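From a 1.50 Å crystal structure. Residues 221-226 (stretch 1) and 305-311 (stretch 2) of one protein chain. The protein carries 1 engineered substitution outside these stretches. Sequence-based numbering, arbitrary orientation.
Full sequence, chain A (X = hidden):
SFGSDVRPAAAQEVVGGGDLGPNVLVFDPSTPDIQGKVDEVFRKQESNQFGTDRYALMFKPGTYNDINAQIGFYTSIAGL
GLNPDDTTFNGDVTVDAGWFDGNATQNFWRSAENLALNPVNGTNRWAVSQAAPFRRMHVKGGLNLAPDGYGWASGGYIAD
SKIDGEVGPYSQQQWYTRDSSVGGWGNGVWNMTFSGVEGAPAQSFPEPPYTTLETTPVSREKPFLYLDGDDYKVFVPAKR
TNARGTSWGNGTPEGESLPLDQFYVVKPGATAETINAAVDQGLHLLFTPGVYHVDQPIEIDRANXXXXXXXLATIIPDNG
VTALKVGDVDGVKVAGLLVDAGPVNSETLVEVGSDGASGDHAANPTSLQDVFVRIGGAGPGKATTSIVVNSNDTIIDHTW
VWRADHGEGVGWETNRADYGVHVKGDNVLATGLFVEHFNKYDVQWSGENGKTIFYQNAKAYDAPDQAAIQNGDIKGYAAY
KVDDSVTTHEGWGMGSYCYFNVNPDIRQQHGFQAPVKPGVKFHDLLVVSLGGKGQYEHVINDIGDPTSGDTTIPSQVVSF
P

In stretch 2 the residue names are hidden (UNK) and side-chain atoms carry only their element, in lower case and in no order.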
# COMPACT_ATOMS: atom_id res chain seq x y z
N GLU A 221 -9.91 6.43 8.08
CA GLU A 221 -10.18 5.26 7.27
C GLU A 221 -10.48 5.64 5.82
O GLU A 221 -11.04 6.71 5.52
CB GLU A 221 -11.32 4.43 7.86
CG GLU A 221 -11.06 3.96 9.30
CD GLU A 221 -9.71 3.26 9.50
OE1 GLU A 221 -9.19 2.62 8.56
OE2 GLU A 221 -9.16 3.36 10.62
N LYS A 222 -10.07 4.76 4.92
CA LYS A 222 -10.23 4.97 3.49
C LYS A 222 -11.70 5.09 3.08
O LYS A 222 -12.53 4.30 3.53
CB LYS A 222 -9.56 3.83 2.72
CG LYS A 222 -9.50 4.05 1.23
CD LYS A 222 -8.97 2.81 0.51
CE LYS A 222 -10.01 1.70 0.50
NZ LYS A 222 -11.23 1.99 -0.33
N PRO A 223 -12.03 6.08 2.24
CA PRO A 223 -13.41 6.16 1.74
C PRO A 223 -13.78 4.91 0.93
O PRO A 223 -12.91 4.28 0.33
CB PRO A 223 -13.39 7.40 0.84
CG PRO A 223 -12.28 8.25 1.41
CD PRO A 223 -11.23 7.25 1.83
N PHE A 224 -15.06 4.56 0.93
CA PHE A 224 -15.51 3.39 0.18
C PHE A 224 -16.93 3.57 -0.35
O PHE A 224 -17.75 4.29 0.24
CB PHE A 224 -15.43 2.12 1.05
CG PHE A 224 -16.24 2.19 2.31
CD1 PHE A 224 -17.54 1.71 2.35
CD2 PHE A 224 -15.71 2.76 3.46
CE1 PHE A 224 -18.31 1.79 3.51
CE2 PHE A 224 -16.47 2.85 4.63
CZ PHE A 224 -17.77 2.36 4.65
N LEU A 225 -17.18 2.93 -1.48
CA LEU A 225 -18.49 2.91 -2.10
C LEU A 225 -19.46 2.04 -1.30
O LEU A 225 -19.09 0.95 -0.85
CB LEU A 225 -18.38 2.38 -3.53
CG LEU A 225 -19.63 2.43 -4.41
CD1 LEU A 225 -19.97 3.89 -4.77
CD2 LEU A 225 -19.44 1.58 -5.67
N TYR A 226 -20.69 2.50 -1.11
CA TYR A 226 -21.69 1.65 -0.49
C TYR A 226 -23.08 2.02 -0.97
O TYR A 226 -23.25 2.99 -1.71
CB TYR A 226 -21.60 1.72 1.05
CG TYR A 226 -22.26 2.93 1.68
CD1 TYR A 226 -21.67 4.20 1.60
CD2 TYR A 226 -23.45 2.81 2.38
CE1 TYR A 226 -22.27 5.30 2.20
CE2 TYR A 226 -24.05 3.90 2.98
CZ TYR A 226 -23.46 5.15 2.88
OH TYR A 226 -24.05 6.24 3.47
N UNK A 305 -11.54 16.99 -1.92
CA UNK A 305 -11.83 16.16 -3.08
C UNK A 305 -11.46 14.71 -2.81
O UNK A 305 -10.33 14.43 -2.40
c UNK A 305 -11.46 15.79 -5.55
c UNK A 305 -11.07 16.63 -4.34
o UNK A 305 -11.38 18.00 -4.62
N UNK A 306 -12.41 13.81 -3.05
CA UNK A 306 -12.16 12.38 -3.00
C UNK A 306 -11.82 11.88 -4.41
O UNK A 306 -12.54 12.17 -5.36
c UNK A 306 -13.15 10.09 -2.51
c UNK A 306 -13.39 11.60 -2.47
c UNK A 306 -13.72 12.04 -1.05
N UNK A 307 -10.72 11.13 -4.53
CA UNK A 307 -10.37 10.50 -5.79
C UNK A 307 -10.21 9.02 -5.48
O UNK A 307 -9.18 8.59 -4.95
c UNK A 307 -9.09 11.08 -6.37
N UNK A 308 -11.26 8.26 -5.79
CA UNK A 308 -11.39 6.87 -5.35
C UNK A 308 -11.37 5.92 -6.52
O UNK A 308 -12.16 6.07 -7.45
c UNK A 308 -12.03 4.74 -3.12
c UNK A 308 -14.48 5.32 -3.42
c UNK A 308 -13.09 5.30 -4.07
c UNK A 308 -12.71 6.70 -4.57
N UNK A 309 -10.46 4.95 -6.49
CA UNK A 309 -10.38 3.96 -7.55
C UNK A 309 -11.01 2.63 -7.17
O UNK A 309 -10.98 2.21 -6.01
N UNK A 310 -11.60 1.98 -8.17
CA UNK A 310 -12.14 0.63 -8.05
C UNK A 310 -11.33 -0.33 -8.91
O UNK A 310 -10.80 0.07 -9.94
c UNK A 310 -15.96 1.51 -8.48
c UNK A 310 -13.61 0.59 -8.49
c UNK A 310 -14.57 1.60 -7.86
c UNK A 310 -14.64 1.38 -6.35
N UNK A 311 -11.24 -1.59 -8.50
CA UNK A 311 -10.64 -2.63 -9.34
C UNK A 311 -9.22 -2.35 -9.82
O UNK A 311 -8.87 -2.69 -10.96
O HOH W 1 -10.06 2.06 -2.76

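Position 305 carries three side-chain atoms, two carbons and one oxygen, with the first carbon bearing both the oxygen and the second carbon. It touches nothing on stretch 1, and the side chain is out of its reach. A beta-branched side chain with one hydroxyl is threonine, and the hydroxyl of Thr305 is hydrogen-bonded elsewhere in the structure.

Position 306 has three carbons and no heteroatom, with the first carbon carrying the other two. Its CA-to-CB bond points toward stretch 1, and one branch meets the proline ring, 4.3 Å from CB of Pro223. This compact apolar fork is valine. The atom in contact is CG1 of Val306, with chi1 at t, and the pairing is purely apolar.

Position 307 has a single side-chain carbon. In a strand, successive side chains alternate, and this one lies out of reach of stretch 1. One carbon and no more makes it alanine. The methyl of Ala307 is buried, but the contact does not account for its size.

Position 308 shows four carbons forked at the second, and its CA-to-CB bond points toward stretch 1. One fork end lies 3.6 Å from O of Pro223 and 4.0 Å from NZ of Lys222; the other lies 4.2 Å from CA of Phe224 and 4.1 Å from N of Leu225. A four-carbon chain forked past CB is leucine. Leu308, at chi1 t and chi2 p, presents CD1 to the lysine end and the carbonyl, and CD2 to the backbone at the start of the strand of stretch 1, at Phe224 and Leu225. It has the largest covered area of the contact, 69 Å², and its CA is 7.4 Å from CA of Pro223, the nearest such pair.

Position 309 has no atoms beyond the backbone, so it is glycine. Nothing of stretch 1 would lie within 5.5 Å of an ideal CB, so this contact does not demand the absence of a side chain. The backbone still participates: a water accepts from NZ of Lys222 at 2.7 Å and donates a weak hydrogen bond to O of Gly309 at 3.4 Å.

Position 310 again has four carbons forked at the second. Its CA-to-CB bond runs sideways, yet its end comes nearer, reaching 4.5 Å from CD2 of Leu225. This too is leucine; at chi1 m and chi2 t, Leu310 brings CD1 to that apolar meeting.

Position 311 has no side chain and is glycine. Gly311 makes no contact, but its phi of 55° by itself favours this residue.

No direct hydrogen bond joins the stretches, whose touching parts run 66° apart. Packing does the work: Val306, Leu308 and Leu310, at alternate positions, bury 235 Å² with stretch 1, both sides summed. Within stretch 1, NZ of Lys222 donates to O of Pro223 at 2.9 Å, and Leu308 packs against both; NZ is also bonded to the water and elsewhere in the structure. The design rule is alternating apolar side chains over backbone, the proline ring and the side chain of Leu225, with one water, weakly bonded to O of Gly309, as the polar link.

Stretch 2 (305-311) TVALGLG
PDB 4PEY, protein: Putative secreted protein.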